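Local coordinates for NAD-dependent protein deacylase 2 (Archaeoglobus fulgidus, PDB 4TWJ) that removes acetyl and longer acyl groups from protein lysines, deacetylating the chromatin protein Alba among others, with consumption of NAD+ and release of nicotinamide, at residues Val20-Gly23 with Ala24-Ala28; Ile215-Ala218 with Glu219-Ala223. All coordinates share one frame; numbering follows the deposited sequence.

Contact 1. Residues Val20-Gly23 with Ala24-Ala28. With ACT (acetate ion), chain F.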
ATOM      1  N   VAL A  20      -0.763   8.655  -5.675  1.00 10.50           N
ATOM      2  CA  VAL A  20      -0.870   7.237  -6.011  1.00 10.55           C
ATOM      3  C   VAL A  20      -1.272   6.452  -4.766  1.00 10.47           C
ATOM      4  O   VAL A  20      -0.762   6.709  -3.679  1.00 10.62           O
ATOM      5  CB  VAL A  20       0.449   6.699  -6.598  1.00 10.61           C
ATOM      6  CG1 VAL A  20       0.358   5.200  -6.846  1.00 10.72           C
ATOM      7  CG2 VAL A  20       0.777   7.437  -7.886  1.00 10.66           C
ATOM      8  N   PHE A  21      -2.198   5.511  -4.949  1.00 10.15           N
ATOM      9  CA  PHE A  21      -2.780   4.711  -3.870  1.00 10.12           C
ATOM     10  C   PHE A  21      -2.570   3.246  -4.245  1.00 10.32           C
ATOM     11  O   PHE A  21      -3.000   2.821  -5.322  1.00 10.25           O
ATOM     12  CB  PHE A  21      -4.268   5.053  -3.754  1.00  9.97           C
ATOM     13  CG  PHE A  21      -5.031   4.240  -2.742  1.00 10.05           C
ATOM     14  CD1 PHE A  21      -5.332   4.768  -1.495  1.00 10.13           C
ATOM     15  CD2 PHE A  21      -5.508   2.971  -3.062  1.00 10.16           C
ATOM     16  CE1 PHE A  21      -6.070   4.040  -0.574  1.00 10.22           C
ATOM     17  CE2 PHE A  21      -6.246   2.240  -2.144  1.00 10.27           C
ATOM     18  CZ  PHE A  21      -6.524   2.776  -0.900  1.00 10.26           C
ATOM     19  N   THR A  22      -1.898   2.480  -3.386  1.00 10.66           N
ATOM     20  CA  THR A  22      -1.566   1.093  -3.726  1.00 11.05           C
ATOM     21  C   THR A  22      -2.016   0.077  -2.690  1.00 11.43           C
ATOM     22  O   THR A  22      -2.101   0.373  -1.499  1.00 11.23           O
ATOM     23  CB  THR A  22      -0.052   0.916  -3.965  1.00 11.12           C
ATOM     24  OG1 THR A  22       0.666   1.110  -2.739  1.00 11.44           O
ATOM     25  CG2 THR A  22       0.438   1.914  -5.005  1.00 11.14           C
ATOM     26  N   GLY A  23      -2.281  -1.133  -3.176  1.00 12.23           N
ATOM     27  CA  GLY A  23      -2.620  -2.277  -2.336  1.00 12.85           C
ATOM     28  C   GLY A  23      -1.817  -3.501  -2.730  1.00 13.84           C
ATOM     29  O   GLY A  23      -0.807  -3.396  -3.438  1.00 13.80           O
ATOM     30  N   ALA A  24      -2.284  -4.665  -2.286  1.00 14.77           N
ATOM     31  CA  ALA A  24      -1.513  -5.911  -2.380  1.00 16.05           C
ATOM     32  C   ALA A  24      -1.197  -6.368  -3.804  1.00 17.22           C
ATOM     33  O   ALA A  24      -0.246  -7.130  -4.005  1.00 17.73           O
ATOM     34  CB  ALA A  24      -2.225  -7.024  -1.623  1.00 16.32           C
ATOM     35  N   GLY A  25      -1.979  -5.914  -4.781  1.00 18.15           N
ATOM     36  CA  GLY A  25      -1.770  -6.280  -6.184  1.00 19.42           C
ATOM     37  C   GLY A  25      -0.396  -5.927  -6.731  1.00 20.84           C
ATOM     38  O   GLY A  25       0.096  -6.581  -7.655  1.00 21.47           O
ATOM     39  N   ILE A  26       0.225  -4.895  -6.162  1.00 21.81           N
ATOM     40  CA  ILE A  26       1.561  -4.452  -6.576  1.00 23.25           C
ATOM     41  C   ILE A  26       2.686  -5.206  -5.836  1.00 24.30           C
ATOM     42  O   ILE A  26       3.839  -5.204  -6.278  1.00 24.27           O
ATOM     43  CB  ILE A  26       1.694  -2.921  -6.372  1.00 23.57           C
ATOM     44  CG1 ILE A  26       2.740  -2.321  -7.313  1.00 24.34           C
ATOM     45  CG2 ILE A  26       2.009  -2.578  -4.922  1.00 23.65           C
ATOM     46  CD1 ILE A  26       2.864  -0.815  -7.188  1.00 24.56           C
ATOM     47  N   SER A  27       2.346  -5.848  -4.718  1.00 25.76           N
ATOM     48  CA  SER A  27       3.319  -6.558  -3.880  1.00 27.29           C
ATOM     49  C   SER A  27       3.349  -8.070  -4.120  1.00 28.73           C
ATOM     50  O   SER A  27       4.353  -8.722  -3.826  1.00 28.36           O
ATOM     51  CB  SER A  27       3.020  -6.305  -2.400  1.00 27.87           C
ATOM     52  OG  SER A  27       3.206  -4.941  -2.060  1.00 28.31           O
ATOM     53  N   ALA A  28       2.252  -8.625  -4.632  1.00 30.50           N
ATOM     54  CA  ALA A  28       2.120 -10.074  -4.791  1.00 32.27           C
ATOM     55  C   ALA A  28       2.528 -10.536  -6.189  1.00 34.03           C
ATOM     56  O   ALA A  28       2.187  -9.893  -7.187  1.00 34.74           O
ATOM     57  CB  ALA A  28       0.692 -10.505  -4.496  1.00 32.50           C
TER
HETATM   58  C   ACT F 304      -6.185  -5.654  -2.454  1.00 34.89           C
HETATM   59  O   ACT F 304      -7.383  -5.329  -2.576  1.00 35.58           O
HETATM   60  OXT ACT F 304      -5.429  -5.074  -1.647  1.00 35.37           O
HETATM   61  CH3 ACT F 304      -5.643  -6.765  -3.303  1.00 35.31           C
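Ile26 turns back over the end of strand 18-22 and lays its CG2 methyl against Thr22 and Gly23. Ile26 CG2 is 3.3 Å from Gly23 O and 4.2 Å from Thr22 CB. The first torsion explains this contact: CG1 lies anti to the backbone N (chi1 -155°), which leaves the CG2 branch on the side of the strand end. The CG1-CD1 arm runs on, and the Ile26 side chain also packs on Ala81, His82 and Ile85 of helix 80-90.

The backbone closes the same turn. Ile26 N donates to Gly23 O over 3.3 Å, a long but nearly straight bond (165° at the hydrogen). Gly23 O also accepts from Asn101 ND2, so two donors hold this buried oxygen. One step on, Ala24 O takes both Ser27 N and Ala28 N, each at 3.0 Å. The chain from Ala24 to Ser27 thus coils like a helix for about one turn.

Two hydroxyls fix the flanks. Thr22 OG1 is hydrogen-bonded to Thr99 OG1 and to His106 NE2, while its CB faces the isoleucine methyl. Ser27 OG bonds Asp103 OD1.

Ala24 N gives its hydrogen to OXT of an acetate ion at 3.2 Å, and Ser193 OG binds the same ion. Ala24 CB lies 3.8 Å from that OXT.

This is the Gly-Ala-Gly turn after the first strand of the sirtuin Rossmann-like domain, and its residues bind NAD+. The acetate probably comes from the crystallisation liquor. Its bond to a backbone N-H in the NAD+ site suggests that this spot can accept an anion, consistent with a place for a cofactor phosphate.

Contact 2. Residues Ile215-Ala218 with Glu219-Ala223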
ATOM      1  N   ILE A 215      -7.462   3.995 -12.454  1.00 13.38           N
ATOM      2  CA  ILE A 215      -7.271   2.712 -11.773  1.00 13.57           C
ATOM      3  C   ILE A 215      -6.514   1.739 -12.673  1.00 13.99           C
ATOM      4  O   ILE A 215      -6.793   1.643 -13.868  1.00 13.90           O
ATOM      5  CB  ILE A 215      -8.611   2.117 -11.260  1.00 13.50           C
ATOM      6  CG1 ILE A 215      -8.368   0.872 -10.406  1.00 13.50           C
ATOM      7  CG2 ILE A 215      -9.577   1.819 -12.402  1.00 13.49           C
ATOM      8  CD1 ILE A 215      -9.535   0.548  -9.500  1.00 13.49           C
ATOM      9  N   VAL A 216      -5.537   1.052 -12.083  1.00 14.54           N
ATOM     10  CA  VAL A 216      -4.747   0.034 -12.760  1.00 15.24           C
ATOM     11  C   VAL A 216      -4.799  -1.234 -11.913  1.00 15.99           C
ATOM     12  O   VAL A 216      -4.330  -1.241 -10.775  1.00 15.95           O
ATOM     13  CB  VAL A 216      -3.277   0.475 -12.925  1.00 15.28           C
ATOM     14  CG1 VAL A 216      -2.457  -0.614 -13.611  1.00 15.43           C
ATOM     15  CG2 VAL A 216      -3.193   1.782 -13.700  1.00 15.31           C
ATOM     16  N   ASN A 217      -5.376  -2.296 -12.473  1.00 16.80           N
ATOM     17  CA  ASN A 217      -5.557  -3.556 -11.761  1.00 17.58           C
ATOM     18  C   ASN A 217      -5.515  -4.727 -12.725  1.00 18.58           C
ATOM     19  O   ASN A 217      -5.802  -4.567 -13.907  1.00 18.60           O
ATOM     20  CB  ASN A 217      -6.912  -3.580 -11.047  1.00 17.74           C
ATOM     21  CG  ASN A 217      -6.851  -3.067  -9.621  1.00 17.69           C
ATOM     22  OD1 ASN A 217      -5.885  -3.306  -8.898  1.00 17.21           O
ATOM     23  ND2 ASN A 217      -7.916  -2.394  -9.193  1.00 17.93           N
ATOM     24  N   ALA A 218      -5.187  -5.904 -12.205  1.00 20.03           N
ATOM     25  CA  ALA A 218      -5.249  -7.135 -12.994  1.00 21.50           C
ATOM     26  C   ALA A 218      -6.696  -7.531 -13.310  1.00 22.92           C
ATOM     27  O   ALA A 218      -6.959  -8.160 -14.339  1.00 24.08           O
ATOM     28  CB  ALA A 218      -4.543  -8.263 -12.258  1.00 21.57           C
ATOM     29  N   GLU A 219      -7.625  -7.165 -12.429  1.00 24.13           N
ATOM     30  CA  GLU A 219      -9.034  -7.535 -12.576  1.00 25.82           C
ATOM     31  C   GLU A 219      -9.952  -6.362 -12.247  1.00 25.53           C
ATOM     32  O   GLU A 219      -9.511  -5.386 -11.641  1.00 24.24           O
ATOM     33  CB  GLU A 219      -9.364  -8.707 -11.652  1.00 27.38           C
ATOM     34  CG  GLU A 219      -8.387  -9.869 -11.750  1.00 28.96           C
ATOM     35  CD  GLU A 219      -8.812 -11.073 -10.936  1.00 30.50           C
ATOM     36  OE1 GLU A 219      -8.429 -12.200 -11.312  1.00 32.09           O
ATOM     37  OE2 GLU A 219      -9.526 -10.901  -9.924  1.00 32.13           O
ATOM     38  N   PRO A 220     -11.235  -6.452 -12.643  1.00 25.82           N
ATOM     39  CA  PRO A 220     -12.185  -5.408 -12.260  1.00 25.79           C
ATOM     40  C   PRO A 220     -12.444  -5.351 -10.755  1.00 25.61           C
ATOM     41  O   PRO A 220     -12.235  -6.337 -10.043  1.00 26.09           O
ATOM     42  CB  PRO A 220     -13.470  -5.801 -13.005  1.00 25.97           C
ATOM     43  CG  PRO A 220     -13.022  -6.678 -14.119  1.00 26.05           C
ATOM     44  CD  PRO A 220     -11.837  -7.419 -13.580  1.00 25.93           C
ATOM     45  N   THR A 221     -12.870  -4.183 -10.288  1.00 25.47           N
ATOM     46  CA  THR A 221     -13.318  -3.995  -8.914  1.00 25.44           C
ATOM     47  C   THR A 221     -14.732  -3.431  -8.951  1.00 25.72           C
ATOM     48  O   THR A 221     -15.170  -2.898  -9.971  1.00 25.48           O
ATOM     49  CB  THR A 221     -12.414  -3.014  -8.134  1.00 25.30           C
ATOM     50  OG1 THR A 221     -12.695  -1.665  -8.529  1.00 24.64           O
ATOM     51  CG2 THR A 221     -10.945  -3.316  -8.376  1.00 25.43           C
ATOM     52  N   MET A 222     -15.437  -3.527  -7.829  1.00 26.49           N
ATOM     53  CA  MET A 222     -16.774  -2.948  -7.722  1.00 26.60           C
ATOM     54  C   MET A 222     -16.746  -1.415  -7.751  1.00 24.45           C
ATOM     55  O   MET A 222     -17.781  -0.786  -7.958  1.00 23.61           O
ATOM     56  CB  MET A 222     -17.473  -3.438  -6.448  1.00 28.84           C
ATOM     57  CG  MET A 222     -17.759  -4.932  -6.417  1.00 30.64           C
ATOM     58  SD  MET A 222     -19.092  -5.447  -7.521  1.00 33.58           S
ATOM     59  CE  MET A 222     -18.208  -5.823  -9.035  1.00 33.30           C
ATOM     60  N   ALA A 223     -15.566  -0.822  -7.547  1.00 22.05           N
ATOM     61  CA  ALA A 223     -15.402   0.633  -7.579  1.00 20.90           C
ATOM     62  C   ALA A 223     -15.087   1.184  -8.974  1.00 19.82           C
ATOM     63  O   ALA A 223     -15.053   2.396  -9.162  1.00 19.34           O
ATOM     64  CB  ALA A 223     -14.315   1.055  -6.602  1.00 20.69           C
TER
HETATM   65  O   HOH W   1      -9.970  -2.495 -11.637  1.00 18.63           O
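Thr221 OG1 lies between its backbone N and carbonyl carbon (chi1 76°), and its CG2 lies beside the N. The two branches therefore meet different residues of the strand end. Thr221 CG2 reaches the Asn217 amide, with Asn217 ND2 at 3.3 Å, and the two side chains cross at about a right angle. Thr221 OG1 meets Ile215 CD1 tip to tip at 4.0 Å; Ile215 CG1 is anti to its backbone N (chi1 -173°) and the chain stays extended to CD1, which reaches the threonine. OG1 of Thr221 also bonds Asp224 OD1 and accepts a weak bond from Ala223 N.

Asn217 CB sits 3.2 Å from Glu219 O as the chain turns over it. A water bridges the two residues: it accepts from Asn217 ND2 at 3.2 Å and donates to Glu219 O at 2.9 Å. ND2 also donates to Ser192 O, so the amide ties this turn to the loop after strand 186-190. Asn217, Ala218 and Glu219 all bind NAD+.

The turn follows directly on strand 212-217, which lies between strands 186-190 and 229-232. Val216 packs on Val238 and Leu239 of helix 235-249, and Pro220 touches Ile232 of strand 229-232.

Overall arrangement
From the N terminus, helix 2-14 leads into strand 18-22, and contact 1 forms the turn at the end of that strand. The chain then passes through helix 80-90 and strands 94-99 and 114-116, the zinc-bearing part, and strand 186-190. Strand 212-217 follows, and contact 2 forms the turn at its end. The two contacts are in series; they neither nest nor cross. Both turns follow strands of one parallel sheet, with strand 186-190 between those strands. The centres of contact 1 and contact 2 lie about 12 Å apart, and the two do not touch. Gly191, just past that middle strand, is near both Gly25 and Asn217. Together the turns contribute to one NAD+ site at the C-terminal ends of the parallel strands.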